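Local coordinates for Lin1840 protein (PDB 4ZOC) that probably hydrolyses terminal, non-reducing beta-D-glucosyl residues to release beta-D-glucose, and as a family 3 glycoside hydrolase takes part in beta-1,2-glucan metabolism, at residues A[384-388]-A[539-543]; A[437-442]-A[483-489]. The protein carries 2 engineered substitutions. All coordinates share one frame; numbering follows the deposited sequence.

Interaction 1 of 2, residues A[384-388]-A[539-543]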
loop_
_atom_site.group_PDB
_atom_site.type_symbol
_atom_site.label_atom_id
_atom_site.label_comp_id
_atom_site.label_asym_id
_atom_site.label_seq_id
_atom_site.Cartn_x
_atom_site.Cartn_y
_atom_site.Cartn_z
ATOM N N LEU A 384 7.949 -35.206 -15.338
ATOM C CA LEU A 384 9.394 -35.007 -15.580
ATOM C C LEU A 384 10.261 -35.360 -14.323
ATOM O O LEU A 384 11.210 -36.161 -14.364
ATOM C CB LEU A 384 9.725 -33.564 -16.008
ATOM C CG LEU A 384 11.234 -33.270 -16.259
ATOM C CD1 LEU A 384 11.846 -34.223 -17.253
ATOM C CD2 LEU A 384 11.491 -31.874 -16.781
ATOM N N LEU A 385 9.910 -34.772 -13.208
ATOM C CA LEU A 385 10.474 -35.159 -11.917
ATOM C C LEU A 385 9.728 -36.267 -11.226
ATOM O O LEU A 385 8.482 -36.302 -11.269
ATOM C CB LEU A 385 10.483 -33.933 -10.939
ATOM C CG LEU A 385 11.213 -32.728 -11.537
ATOM C CD1 LEU A 385 11.159 -31.610 -10.502
ATOM C CD2 LEU A 385 12.624 -33.084 -11.895
ATOM N N PRO A 386 10.452 -37.119 -10.496
ATOM C CA PRO A 386 11.878 -37.142 -10.305
ATOM C C PRO A 386 12.629 -37.714 -11.514
ATOM O O PRO A 386 12.101 -38.563 -12.287
ATOM C CB PRO A 386 12.066 -38.046 -9.115
ATOM C CG PRO A 386 10.901 -38.927 -9.119
ATOM C CD PRO A 386 9.774 -38.103 -9.653
ATOM N N LEU A 387 13.868 -37.255 -11.638
ATOM C CA LEU A 387 14.792 -37.695 -12.691
ATOM C C LEU A 387 15.401 -39.036 -12.271
ATOM O O LEU A 387 15.638 -39.233 -11.106
ATOM C CB LEU A 387 15.858 -36.632 -12.896
ATOM C CG LEU A 387 15.493 -35.210 -13.241
ATOM C CD1 LEU A 387 16.787 -34.421 -13.457
ATOM C CD2 LEU A 387 14.653 -35.142 -14.470
ATOM N N ALA A 388 15.631 -39.950 -13.198
ATOM C CA ALA A 388 16.466 -41.165 -12.962
ATOM C C ALA A 388 17.908 -40.792 -12.729
ATOM O O ALA A 388 18.392 -39.819 -13.307
ATOM C CB ALA A 388 16.386 -42.093 -14.177
ATOM N N LEU A 539 16.065 -33.690 -4.130
ATOM C CA LEU A 539 14.725 -33.471 -4.540
ATOM C C LEU A 539 14.558 -33.846 -6.011
ATOM O O LEU A 539 13.539 -34.423 -6.372
ATOM C CB LEU A 539 14.330 -32.030 -4.331
ATOM C CG LEU A 539 14.182 -31.718 -2.838
ATOM C CD1 LEU A 539 14.182 -30.216 -2.699
ATOM C CD2 LEU A 539 12.921 -32.237 -2.232
ATOM N N LEU A 540 15.508 -33.489 -6.854
ATOM C CA LEU A 540 15.425 -33.802 -8.307
ATOM C C LEU A 540 15.406 -35.302 -8.588
ATOM O O LEU A 540 14.801 -35.732 -9.548
ATOM C CB LEU A 540 16.609 -33.186 -9.079
ATOM C CG LEU A 540 16.586 -31.666 -9.138
ATOM C CD1 LEU A 540 17.838 -31.175 -9.858
ATOM C CD2 LEU A 540 15.322 -31.191 -9.846
ATOM N N SER A 541 16.190 -36.034 -7.804
ATOM C CA SER A 541 16.373 -37.460 -8.008
ATOM C C SER A 541 15.268 -38.297 -7.370
ATOM O O SER A 541 15.144 -39.489 -7.686
ATOM C CB SER A 541 17.756 -37.893 -7.464
ATOM O OG SER A 541 17.604 -38.133 -6.076
ATOM N N GLY A 542 14.473 -37.669 -6.489
ATOM C CA GLY A 542 13.496 -38.392 -5.713
ATOM C C GLY A 542 13.972 -39.118 -4.474
ATOM O O GLY A 542 13.181 -39.781 -3.841
ATOM N N ALA A 543 15.236 -38.967 -4.088
ATOM C CA ALA A 543 15.681 -39.422 -2.803
ATOM C C ALA A 543 14.894 -38.693 -1.725
ATOM O O ALA A 543 14.587 -39.297 -0.674
ATOM C CB ALA A 543 17.146 -39.192 -2.691
HETATM O O HOH W 1 16.480 -40.896 -9.316
#

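Interaction 2 of 2, residues A[437-442]-A[483-489]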
loop_
_atom_site.group_PDB
_atom_site.type_symbol
_atom_site.label_atom_id
_atom_site.label_comp_id
_atom_site.label_asym_id
_atom_site.label_seq_id
_atom_site.Cartn_x
_atom_site.Cartn_y
_atom_site.Cartn_z
ATOM N N THR A 437 26.490 -19.294 -16.631
ATOM C CA THR A 437 26.278 -18.020 -17.262
ATOM C C THR A 437 26.262 -16.994 -16.157
ATOM O O THR A 437 26.199 -17.374 -14.965
ATOM C CB THR A 437 24.944 -17.941 -18.050
ATOM O OG1 THR A 437 23.806 -18.137 -17.192
ATOM C CG2 THR A 437 24.921 -18.957 -19.147
ATOM N N GLU A 438 26.340 -15.727 -16.546
ATOM C CA GLU A 438 26.339 -14.602 -15.610
ATOM C C GLU A 438 24.921 -14.266 -15.138
ATOM O O GLU A 438 23.926 -14.547 -15.835
ATOM C CB GLU A 438 26.972 -13.373 -16.251
ATOM C CG GLU A 438 28.469 -13.491 -16.551
ATOM C CD GLU A 438 29.004 -12.198 -17.092
ATOM O OE1 GLU A 438 28.731 -11.851 -18.260
ATOM O OE2 GLU A 438 29.639 -11.484 -16.315
ATOM N N TYR A 439 24.821 -13.674 -13.948
ATOM C CA TYR A 439 23.491 -13.317 -13.413
ATOM C C TYR A 439 22.698 -12.339 -14.261
ATOM O O TYR A 439 21.451 -12.401 -14.243
ATOM C CB TYR A 439 23.668 -12.693 -12.023
ATOM C CG TYR A 439 23.899 -13.686 -10.902
ATOM C CD1 TYR A 439 25.162 -14.173 -10.617
ATOM C CD2 TYR A 439 22.823 -14.211 -10.203
ATOM C CE1 TYR A 439 25.389 -15.023 -9.568
ATOM C CE2 TYR A 439 23.030 -15.062 -9.159
ATOM C CZ TYR A 439 24.336 -15.495 -8.861
ATOM O OH TYR A 439 24.529 -16.313 -7.795
ATOM N N THR A 440 23.355 -11.433 -14.985
ATOM C CA THR A 440 22.609 -10.373 -15.671
ATOM C C THR A 440 22.858 -10.287 -17.197
ATOM O O THR A 440 22.449 -9.341 -17.846
ATOM C CB THR A 440 22.924 -8.999 -15.017
ATOM O OG1 THR A 440 24.302 -8.642 -15.275
ATOM C CG2 THR A 440 22.686 -9.046 -13.519
ATOM N N GLU A 441 23.578 -11.249 -17.768
ATOM C CA GLU A 441 23.952 -11.168 -19.182
ATOM C C GLU A 441 23.527 -12.490 -19.853
ATOM O O GLU A 441 23.425 -13.546 -19.199
ATOM C CB GLU A 441 25.498 -10.946 -19.327
ATOM C CG GLU A 441 26.134 -9.722 -18.665
ATOM C CD GLU A 441 25.734 -8.439 -19.305
ATOM O OE1 GLU A 441 24.859 -8.512 -20.254
ATOM O OE2 GLU A 441 26.187 -7.367 -18.817
ATOM N N LEU A 442 23.291 -12.430 -21.157
ATOM C CA LEU A 442 23.169 -13.607 -22.000
ATOM C C LEU A 442 23.840 -13.283 -23.330
ATOM O O LEU A 442 23.250 -12.571 -24.192
ATOM C CB LEU A 442 21.677 -14.004 -22.225
ATOM C CG LEU A 442 21.479 -15.219 -23.103
ATOM C CD1 LEU A 442 22.154 -16.442 -22.476
ATOM C CD2 LEU A 442 20.024 -15.505 -23.346
ATOM N N PRO A 483 16.799 -10.524 -13.298
ATOM C CA PRO A 483 17.354 -9.827 -14.477
ATOM C C PRO A 483 16.766 -10.332 -15.750
ATOM O O PRO A 483 16.521 -11.574 -15.898
ATOM C CB PRO A 483 18.846 -10.058 -14.364
ATOM C CG PRO A 483 19.115 -10.367 -12.921
ATOM C CD PRO A 483 17.855 -11.002 -12.379
ATOM N N GLU A 484 16.448 -9.440 -16.687
ATOM C CA GLU A 484 15.758 -9.909 -17.889
ATOM C C GLU A 484 16.557 -10.969 -18.685
ATOM O O GLU A 484 15.962 -11.830 -19.329
ATOM C CB GLU A 484 15.380 -8.717 -18.745
ATOM C CG GLU A 484 14.572 -9.077 -19.940
ATOM C CD GLU A 484 13.178 -9.643 -19.640
ATOM O OE1 GLU A 484 12.676 -9.435 -18.451
ATOM O OE2 GLU A 484 12.600 -10.200 -20.676
ATOM N N ALA A 485 17.899 -10.944 -18.599
ATOM C CA ALA A 485 18.741 -11.968 -19.200
ATOM C C ALA A 485 18.387 -13.377 -18.769
ATOM O O ALA A 485 18.545 -14.316 -19.546
ATOM C CB ALA A 485 20.193 -11.687 -18.909
ATOM N N GLN A 486 17.905 -13.554 -17.529
ATOM C CA GLN A 486 17.496 -14.861 -17.087
ATOM C C GLN A 486 16.166 -15.322 -17.690
ATOM O O GLN A 486 16.033 -16.471 -18.026
ATOM C CB GLN A 486 17.449 -14.940 -15.556
ATOM C CG GLN A 486 18.840 -14.664 -14.957
ATOM C CD GLN A 486 18.931 -15.052 -13.499
ATOM O OE1 GLN A 486 18.296 -16.009 -13.058
ATOM N NE2 GLN A 486 19.722 -14.302 -12.730
ATOM N N TYR A 487 15.202 -14.437 -17.844
ATOM C CA TYR A 487 13.998 -14.780 -18.579
ATOM C C TYR A 487 14.342 -15.043 -20.041
ATOM O O TYR A 487 13.807 -16.010 -20.619
ATOM C CB TYR A 487 12.907 -13.700 -18.497
ATOM C CG TYR A 487 12.417 -13.420 -17.090
ATOM C CD1 TYR A 487 11.420 -14.162 -16.556
ATOM C CD2 TYR A 487 12.940 -12.371 -16.328
ATOM C CE1 TYR A 487 10.949 -13.933 -15.264
ATOM C CE2 TYR A 487 12.518 -12.166 -15.023
ATOM C CZ TYR A 487 11.503 -12.910 -14.516
ATOM O OH TYR A 487 11.052 -12.609 -13.227
ATOM N N GLN A 488 15.270 -14.285 -20.607
ATOM C CA GLN A 488 15.701 -14.569 -21.989
ATOM C C GLN A 488 16.342 -15.950 -22.098
ATOM O O GLN A 488 16.174 -16.637 -23.092
ATOM C CB GLN A 488 16.658 -13.481 -22.545
ATOM C CG GLN A 488 16.052 -12.081 -22.646
ATOM C CD GLN A 488 17.142 -11.016 -22.716
ATOM O OE1 GLN A 488 18.371 -11.311 -22.771
ATOM N NE2 GLN A 488 16.727 -9.775 -22.748
ATOM N N LEU A 489 17.162 -16.308 -21.137
ATOM C CA LEU A 489 17.753 -17.653 -21.104
ATOM C C LEU A 489 16.727 -18.742 -21.032
ATOM O O LEU A 489 16.826 -19.729 -21.760
ATOM C CB LEU A 489 18.808 -17.752 -19.933
ATOM C CG LEU A 489 19.476 -19.078 -19.720
ATOM C CD1 LEU A 489 20.194 -19.590 -20.966
ATOM C CD2 LEU A 489 20.494 -18.972 -18.540
HETATM O O HOH W 2 19.621 -8.592 -17.700
HETATM O O HOH W 3 21.102 -15.397 -19.025
#

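Interaction 1 of 2, residues A[384-388]-A[539-543]
Leu387 N donates to Leu540 O over 2.7 Å, the one direct hydrogen bond that joins 384-388 to 539-543. It is straight at the hydrogen (165°), and the donor meets the oxygen nearly head-on, in line with the C=O bond. Near the end of a helix a carbonyl has no amide one turn further on, and here the loop supplies one in its place. Leu387 CB packs 3.6 Å from the same Leu540 O. Leu387 O and Ser541 O, both acceptors, cannot bond to each other; a water donates to both and bridges them.

Pro386, entered through a cis peptide bond, lays CB 3.6 Å from Gly542 N. Glycine suits that place twice over: at its backbone angles (phi 81°) a CB would press on the carbonyl O of Ser541, and it would also clash with Pro386 CB. Leu385, its CG anti to the carbonyl carbon (chi1 -55°), brings CD2 to 3.9 Å from Leu540 CD2, the side chains crossing at a slant.

Further out, Ser541 OG accepts from Ala543 N (3.2 Å), an ST turn that shapes the chain as it leaves the helix, while Asn380 OD1 receives Leu385 N. This is packing within the C-terminal domain, away from the sugar and magnesium sites. The loop links strand 376-380 to strand 393-397; leucines suit its buried side, for Leu385 and Leu540 both rest on Val501 of strand 500-505, with Leu385 also against Ala521 of strand 521-524, so that the end of helix 532-541 is fastened over the sheet.

Interaction 2 of 2, residues A[437-442]-A[483-489]
Thr437 and Leu489 meet tip to tip, with OG1 3.7 Å from Leu489 CD2. This is a van der Waals touch just after strand 432-436 ends.

Tyr439 offers its carbonyl to the helix. Gln486 NE2 donates to Tyr439 O at 3.0 Å, lying in the carbonyl plane on a lone pair, with a C=O...donor angle of 128°. The bond is nearly straight at the hydrogen and the acceptor lies close to the plane of the Gln486 amide, which favours this rotation of the amide. The glutamine reaches it with CG anti to its own carbonyl carbon and an extended chain beyond, running alongside the tyrosine with ring and amide planes 59° apart. Glutamine suits this buried place because its other end, OE1, accepts from Gly465 N at the end of strand 459-465: one amide joins strand and loop. Tyr439 OH turns elsewhere, to Ser402 OG.

Both segments belong to the family 3 C-terminal domain, whose mostly parallel sheet is flanked by helices; the loop between strand 432-436 and helix 444-456 here crosses the start of helix 484-494.

Thr440 CG2 lies 3.9 Å from Pro483 CG, the N-cap residue's ring being crossed at a slant, while Thr440 O comes 3.4 Å from Ala485 CB. Alanine is small enough to let the backbone in this close. One water takes the N-H of Ala485 and donates to Thr440 O; another donates to both Glu441 O and Ala485 O.

Leu442 CG stands anti to the backbone N (chi1 180°), which brings CD2 to 3.7 Å from Leu489 N and CD1 to 4.0 Å from Leu489 CD1. Leucine suits the place because its two methyls cover both the backbone and the side chain of Leu489, which it crosses at about a right angle.

In the fold
Both interactions lie in the family 3 C-terminal domain, and both are partly buried, each combining buried side chains with exposed residues. Interaction 2 is nested inside the chain loop that interaction 1 closes; their centres are 26 Å apart and nearest atoms about 14 Å, so they do not touch. Each joins a loop that follows an outermost strand of the same mixed sheet to a helix, but at opposite helix ends. At the C-terminal end of helix 532-541 a helix carbonyl takes a loop N-H; at the N-terminal end of helix 484-494 a helix side chain reaches a loop carbonyl, and more surface is buried. In both, water bridges backbone atoms across the gap.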